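Local coordinates for protein 6-phosphogluconate dehydrogenase, NAD-binding (Geobacter metallireducens, PDB 3PEF) that binds NADP(H) as a beta-hydroxyacid dehydrogenase and probably reduces succinic semialdehyde to gamma-hydroxybutyrate, at residues Q2-I7 with C58-A63; R115-P120 with I135-D140. The protein carries 2 engineered substitutions. All coordinates share one frame; numbering follows the deposited sequence.

How the contacts relate
Both contacts are strand pairings in the mixed beta-sheet of the Rossmann-type nucleotide-binding domain, and they come one after the other along the chain. Contact 1 joins strands 3-7 and 60-63 in its parallel part, while contact 2 joins strand 115-122 to 133-139 by the antiparallel pairing of the sheet. Strand 90-93 lies between them and is touched by side chains of both, as is helix 141-154. Their centres are 14 Å apart and their nearest atoms about 5 Å, without touching. The side chains of Ile7 and Pro120 each lie about 7 Å from the bound NADP, and that of Pro120 is also about 4 Å from the side chain of Lys171, the predicted active-site residue.

Contact 1. Residues Q2-I7 with C58-A63; sequences QKFGFI and CPVTFA
Three backbone hydrogen bonds join strands 3-7 and 60-63 in parallel. Gly5 uses both its polar atoms: its N-H bonds to Val60 O, with Gly5 N 2.9 Å from that oxygen, along a nearly straight line (170°), and Gly5 O accepts from Phe62 N, also at 2.9 Å, with the donor 44° out of the carbonyl plane. Phe62 O then takes the N-H of Ile7, whose N is 2.8 Å away, nearly along the C=O axis.

Steric fit explains the glycine. Gly5 CA lies just 4.0 Å from Thr61 CA, and a beta carbon on it would clash outright with Thr61 OG1. Cys58 SG, anti to its own carbonyl carbon, reaches over the same spot and stands 3.4 Å from Gly5 N, so the missing side chain makes room for two neighbours.

Aromatic packing fills the face bearing Phe4, Phe6, Val60 and Phe62. Phe4 and Phe62 both hold CG anti to the carbonyl carbon, and Phe62 CE2 comes over the Phe4 ring, 3.5 Å from Phe4 CD1, with the planes turned obliquely at 49°. Phe6 instead places CG anti to the backbone N, which lays its ring across the Phe62 CB; that methylene makes a CH-pi contact 4.2 Å from the Phe6 ring centroid. On the reverse face Ile7 meets the Thr61 methyl and the small Ala63, aliphatic groups suited to a buried sheet.

Strand 3-7 is bonded along its other edge to 26-30, and 60-63 packs beside 90-93. Helix 11-22 covers Phe6 and Phe62 through Leu20, with Met16 and Ala17 also on Phe6, whereas helix 141-154 meets Val60. This is the classic Rossmann core: strand 3-7 leads into the probable GxGxxG turn and helix 11-22, whose first residues, Ile11 and Met12, bind NADP.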
loop_
_atom_site.group_PDB
_atom_site.type_symbol
_atom_site.label_atom_id
_atom_site.label_comp_id
_atom_site.label_asym_id
_atom_site.label_seq_id
_atom_site.Cartn_x
_atom_site.Cartn_y
_atom_site.Cartn_z
ATOM N N GLN A 2 9.535 -29.959 -40.277
ATOM C CA GLN A 2 10.266 -28.928 -39.543
ATOM C C GLN A 2 11.107 -29.437 -38.370
ATOM O O GLN A 2 10.662 -30.276 -37.591
ATOM C CB GLN A 2 9.261 -27.913 -38.991
ATOM C CG GLN A 2 8.824 -26.838 -39.960
ATOM C CD GLN A 2 9.577 -25.543 -39.737
ATOM O OE1 GLN A 2 9.134 -24.471 -40.148
ATOM N NE2 GLN A 2 10.723 -25.637 -39.067
ATOM N N LYS A 3 12.310 -28.893 -38.230
ATOM C CA LYS A 3 13.172 -29.205 -37.090
ATOM C C LYS A 3 13.243 -28.022 -36.128
ATOM O O LYS A 3 13.608 -26.918 -36.538
ATOM C CB LYS A 3 14.567 -29.559 -37.598
ATOM C CG LYS A 3 15.554 -30.000 -36.536
ATOM C CD LYS A 3 16.837 -30.495 -37.215
ATOM C CE LYS A 3 17.916 -30.864 -36.211
ATOM N NZ LYS A 3 17.535 -32.038 -35.392
ATOM N N PHE A 4 12.886 -28.253 -34.858
ATOM C CA PHE A 4 12.959 -27.230 -33.805
ATOM C C PHE A 4 13.743 -27.693 -32.577
ATOM O O PHE A 4 13.675 -28.860 -32.193
ATOM C CB PHE A 4 11.559 -26.831 -33.311
ATOM C CG PHE A 4 10.704 -26.156 -34.346
ATOM C CD1 PHE A 4 11.056 -24.911 -34.851
ATOM C CD2 PHE A 4 9.522 -26.740 -34.774
ATOM C CE1 PHE A 4 10.256 -24.265 -35.789
ATOM C CE2 PHE A 4 8.706 -26.099 -35.725
ATOM C CZ PHE A 4 9.081 -24.871 -36.232
ATOM N N GLY A 5 14.462 -26.764 -31.950
ATOM C CA GLY A 5 15.045 -26.999 -30.638
ATOM C C GLY A 5 14.093 -26.526 -29.542
ATOM O O GLY A 5 13.315 -25.593 -29.751
ATOM N N PHE A 6 14.131 -27.162 -28.373
ATOM C CA PHE A 6 13.354 -26.650 -27.247
ATOM C C PHE A 6 14.104 -26.794 -25.926
ATOM O O PHE A 6 14.568 -27.875 -25.555
ATOM C CB PHE A 6 11.948 -27.265 -27.167
ATOM C CG PHE A 6 10.918 -26.352 -26.523
ATOM C CD1 PHE A 6 9.864 -25.829 -27.272
ATOM C CD2 PHE A 6 11.004 -26.020 -25.174
ATOM C CE1 PHE A 6 8.913 -24.991 -26.697
ATOM C CE2 PHE A 6 10.070 -25.166 -24.586
ATOM C CZ PHE A 6 9.013 -24.654 -25.340
ATOM N N ILE A 7 14.198 -25.678 -25.220
ATOM C CA ILE A 7 14.965 -25.568 -23.999
ATOM C C ILE A 7 14.052 -25.126 -22.875
ATOM O O ILE A 7 13.428 -24.072 -22.952
ATOM C CB ILE A 7 16.080 -24.521 -24.181
ATOM C CG1 ILE A 7 17.214 -25.130 -25.021
ATOM C CG2 ILE A 7 16.568 -24.010 -22.836
ATOM C CD1 ILE A 7 18.274 -24.157 -25.437
ATOM N N CYS A 58 19.812 -27.122 -34.449
ATOM C CA CYS A 58 18.471 -26.713 -34.869
ATOM C C CYS A 58 18.479 -25.322 -35.494
ATOM O O CYS A 58 19.205 -24.446 -35.045
ATOM C CB CYS A 58 17.487 -26.759 -33.692
ATOM S SG CYS A 58 17.322 -28.407 -32.947
ATOM N N PRO A 59 17.672 -25.120 -36.547
ATOM C CA PRO A 59 17.609 -23.821 -37.225
ATOM C C PRO A 59 16.944 -22.768 -36.333
ATOM O O PRO A 59 17.352 -21.616 -36.339
ATOM C CB PRO A 59 16.726 -24.104 -38.441
ATOM C CG PRO A 59 16.660 -25.597 -38.552
ATOM C CD PRO A 59 16.805 -26.126 -37.186
ATOM N N VAL A 60 15.933 -23.184 -35.574
ATOM C CA VAL A 60 15.217 -22.315 -34.653
ATOM C C VAL A 60 15.011 -23.061 -33.344
ATOM O O VAL A 60 14.555 -24.208 -33.354
ATOM C CB VAL A 60 13.824 -21.965 -35.203
ATOM C CG1 VAL A 60 13.052 -21.141 -34.187
ATOM C CG2 VAL A 60 13.957 -21.234 -36.542
ATOM N N THR A 61 15.339 -22.418 -32.224
ATOM C CA THR A 61 15.175 -23.038 -30.902
ATOM C C THR A 61 14.337 -22.144 -29.990
ATOM O O THR A 61 14.576 -20.935 -29.897
ATOM C CB THR A 61 16.546 -23.314 -30.227
ATOM O OG1 THR A 61 17.295 -24.249 -31.023
ATOM C CG2 THR A 61 16.342 -23.895 -28.824
ATOM N N PHE A 62 13.354 -22.735 -29.321
ATOM C CA PHE A 62 12.507 -21.996 -28.380
ATOM C C PHE A 62 12.996 -22.252 -26.956
ATOM O O PHE A 62 13.479 -23.343 -26.659
ATOM C CB PHE A 62 11.049 -22.438 -28.517
ATOM C CG PHE A 62 10.497 -22.290 -29.911
ATOM C CD1 PHE A 62 10.121 -21.039 -30.393
ATOM C CD2 PHE A 62 10.353 -23.398 -30.737
ATOM C CE1 PHE A 62 9.620 -20.898 -31.688
ATOM C CE2 PHE A 62 9.851 -23.270 -32.029
ATOM C CZ PHE A 62 9.485 -22.012 -32.505
ATOM N N ALA A 63 12.883 -21.255 -26.081
ATOM C CA ALA A 63 13.238 -21.435 -24.669
ATOM C C ALA A 63 12.105 -20.960 -23.780
ATOM O O ALA A 63 11.490 -19.924 -24.051
ATOM C CB ALA A 63 14.519 -20.688 -24.325
#

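Contact 2. Residues R115-P120 with I135-D140; sequences RFLEAP and ILAAGD. With EDO (1,2-ethanediol), chain N.
Strands 115-118 and 135-139 run antiparallel, splayed to 144°. Glu118 and Ala138 form a hydrogen-bonded pair, Glu118 N to Ala138 O and Ala138 N to Glu118 O, both at 2.9 Å. Leu136 N extends the pairing to Pro120 O, and Asp140 N gives a longer bond to Phe116 O (3.2 Å).

The Glu118 side chain starts with CB 4.0 Å from Ala138 O. With chi1 at 66°, CG is flanked by both the backbone N and the carbonyl carbon and comes to 3.4 Å from Ala138 O. Beyond it the chain is extended, so CD passes the Ala138 methyl and OE1 rests 3.4 Å from Ala138 CB; a small residue suits that place. OE1 accepts from the backbone N of Gly165 and Ala168, and OE2 pairs with Ser102 OG.

Leu117 lays CD2 3.3 Å from Ala138 O, while CD1 and CD2 both touch the Ala137 methyl. An alanine here would take away both methyls and would probably loosen the packing on Ala137, Phe151 and Val92. Gly139 adopts backbone angles at which a beta carbon would collide with the carbonyl O of Ala138, so glycine suits the place. Asp140 N-caps helix 141-154, OD2 bonding Leu143 N; OD1 lies against the methylenes of Arg115, whose guanidinium salt-bridges Glu146. A water joins OD1, Phe116 N and a 1,2-ethanediol, probably from the crystallisation liquor, whose O1 gives Phe116 O a second bond (2.8 Å).

Three hydrogen bonds at a buried carboxylate, two received from backbone amides at the start of helix 166-194, would probably favour an ionised Glu118 and help hold that helix, with its predicted active-site Lys171, to the sheet.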
loop_
_atom_site.group_PDB
_atom_site.type_symbol
_atom_site.label_atom_id
_atom_site.label_comp_id
_atom_site.label_asym_id
_atom_site.label_seq_id
_atom_site.Cartn_x
_atom_site.Cartn_y
_atom_site.Cartn_z
ATOM N N ARG A 115 20.518 -15.246 -34.720
ATOM C CA ARG A 115 19.411 -14.290 -34.731
ATOM C C ARG A 115 18.555 -14.464 -33.479
ATOM O O ARG A 115 18.470 -15.565 -32.932
ATOM C CB ARG A 115 18.584 -14.443 -36.012
ATOM C CG ARG A 115 19.357 -14.007 -37.289
ATOM C CD ARG A 115 18.602 -14.344 -38.574
ATOM N NE ARG A 115 18.232 -15.757 -38.600
ATOM C CZ ARG A 115 17.132 -16.236 -39.173
ATOM N NH1 ARG A 115 16.290 -15.414 -39.781
ATOM N NH2 ARG A 115 16.873 -17.538 -39.134
ATOM N N PHE A 116 17.930 -13.383 -33.014
ATOM C CA PHE A 116 17.182 -13.453 -31.761
ATOM C C PHE A 116 15.801 -12.805 -31.791
ATOM O O PHE A 116 15.621 -11.746 -32.388
ATOM C CB PHE A 116 17.990 -12.847 -30.621
ATOM C CG PHE A 116 17.278 -12.878 -29.310
ATOM C CD1 PHE A 116 17.259 -14.031 -28.549
ATOM C CD2 PHE A 116 16.599 -11.762 -28.846
ATOM C CE1 PHE A 116 16.589 -14.062 -27.342
ATOM C CE2 PHE A 116 15.943 -11.784 -27.641
ATOM C CZ PHE A 116 15.939 -12.936 -26.884
ATOM N N LEU A 117 14.847 -13.451 -31.115
ATOM C CA LEU A 117 13.451 -13.014 -31.034
ATOM C C LEU A 117 13.024 -13.302 -29.603
ATOM O O LEU A 117 13.249 -14.401 -29.109
ATOM C CB LEU A 117 12.589 -13.886 -31.957
ATOM C CG LEU A 117 11.392 -13.490 -32.854
ATOM C CD1 LEU A 117 10.267 -14.526 -32.776
ATOM C CD2 LEU A 117 10.842 -12.065 -32.693
ATOM N N GLU A 118 12.421 -12.345 -28.918
ATOM C CA GLU A 118 11.771 -12.691 -27.654
ATOM C C GLU A 118 10.328 -12.960 -27.980
ATOM O O GLU A 118 9.771 -12.294 -28.839
ATOM C CB GLU A 118 11.860 -11.565 -26.630
ATOM C CG GLU A 118 11.090 -10.315 -27.012
ATOM C CD GLU A 118 11.144 -9.257 -25.925
ATOM O OE1 GLU A 118 10.709 -8.116 -26.174
ATOM O OE2 GLU A 118 11.622 -9.560 -24.813
ATOM N N ALA A 119 9.714 -13.937 -27.323
ATOM C CA ALA A 119 8.281 -14.144 -27.516
ATOM C C ALA A 119 7.603 -14.716 -26.283
ATOM O O ALA A 119 7.185 -15.872 -26.284
ATOM C CB ALA A 119 8.022 -15.021 -28.760
ATOM N N PRO A 120 7.483 -13.898 -25.216
ATOM C CA PRO A 120 6.761 -14.358 -24.024
ATOM C C PRO A 120 5.291 -14.546 -24.377
ATOM O O PRO A 120 4.836 -14.022 -25.403
ATOM C CB PRO A 120 6.924 -13.191 -23.048
ATOM C CG PRO A 120 7.015 -11.979 -23.952
ATOM C CD PRO A 120 7.825 -12.469 -25.142
ATOM N N ILE A 135 0.974 -15.137 -28.324
ATOM C CA ILE A 135 2.420 -15.014 -28.420
ATOM C C ILE A 135 2.824 -13.578 -28.737
ATOM O O ILE A 135 2.432 -13.031 -29.762
ATOM C CB ILE A 135 2.975 -16.011 -29.474
ATOM C CG1 ILE A 135 2.503 -17.426 -29.116
ATOM C CG2 ILE A 135 4.508 -15.954 -29.552
ATOM C CD1 ILE A 135 3.133 -18.534 -29.943
ATOM N N LEU A 136 3.609 -12.978 -27.848
ATOM C CA LEU A 136 3.965 -11.562 -27.940
ATOM C C LEU A 136 5.419 -11.381 -28.402
ATOM O O LEU A 136 6.312 -11.137 -27.597
ATOM C CB LEU A 136 3.768 -10.901 -26.563
ATOM C CG LEU A 136 2.439 -11.226 -25.872
ATOM C CD1 LEU A 136 2.456 -10.873 -24.385
ATOM C CD2 LEU A 136 1.287 -10.511 -26.611
ATOM N N ALA A 137 5.667 -11.501 -29.701
ATOM C CA ALA A 137 7.043 -11.514 -30.179
ATOM C C ALA A 137 7.576 -10.107 -30.391
ATOM O O ALA A 137 6.816 -9.179 -30.650
ATOM C CB ALA A 137 7.162 -12.330 -31.477
ATOM N N ALA A 138 8.892 -9.965 -30.288
ATOM C CA ALA A 138 9.566 -8.702 -30.558
ATOM C C ALA A 138 11.007 -9.024 -30.921
ATOM O O ALA A 138 11.632 -9.891 -30.304
ATOM C CB ALA A 138 9.495 -7.786 -29.330
ATOM N N GLY A 139 11.532 -8.344 -31.934
ATOM C CA GLY A 139 12.862 -8.638 -32.436
ATOM C C GLY A 139 12.904 -8.997 -33.915
ATOM O O GLY A 139 12.032 -8.610 -34.678
ATOM N N ASP A 140 13.925 -9.758 -34.304
ATOM C CA ASP A 140 14.178 -10.124 -35.698
ATOM C C ASP A 140 12.948 -10.621 -36.470
ATOM O O ASP A 140 12.378 -11.665 -36.160
ATOM C CB ASP A 140 15.304 -11.168 -35.755
ATOM C CG ASP A 140 15.831 -11.397 -37.166
ATOM O OD1 ASP A 140 17.063 -11.326 -37.371
ATOM O OD2 ASP A 140 15.016 -11.670 -38.064
HETATM C C1 EDO N . 17.493 -8.917 -31.863
HETATM O O1 EDO N . 17.623 -9.837 -32.948
HETATM C C2 EDO N . 18.807 -8.778 -31.103
HETATM O O2 EDO N . 18.658 -7.702 -30.170
HETATM O O HOH W 1 18.480 -11.198 -34.869
#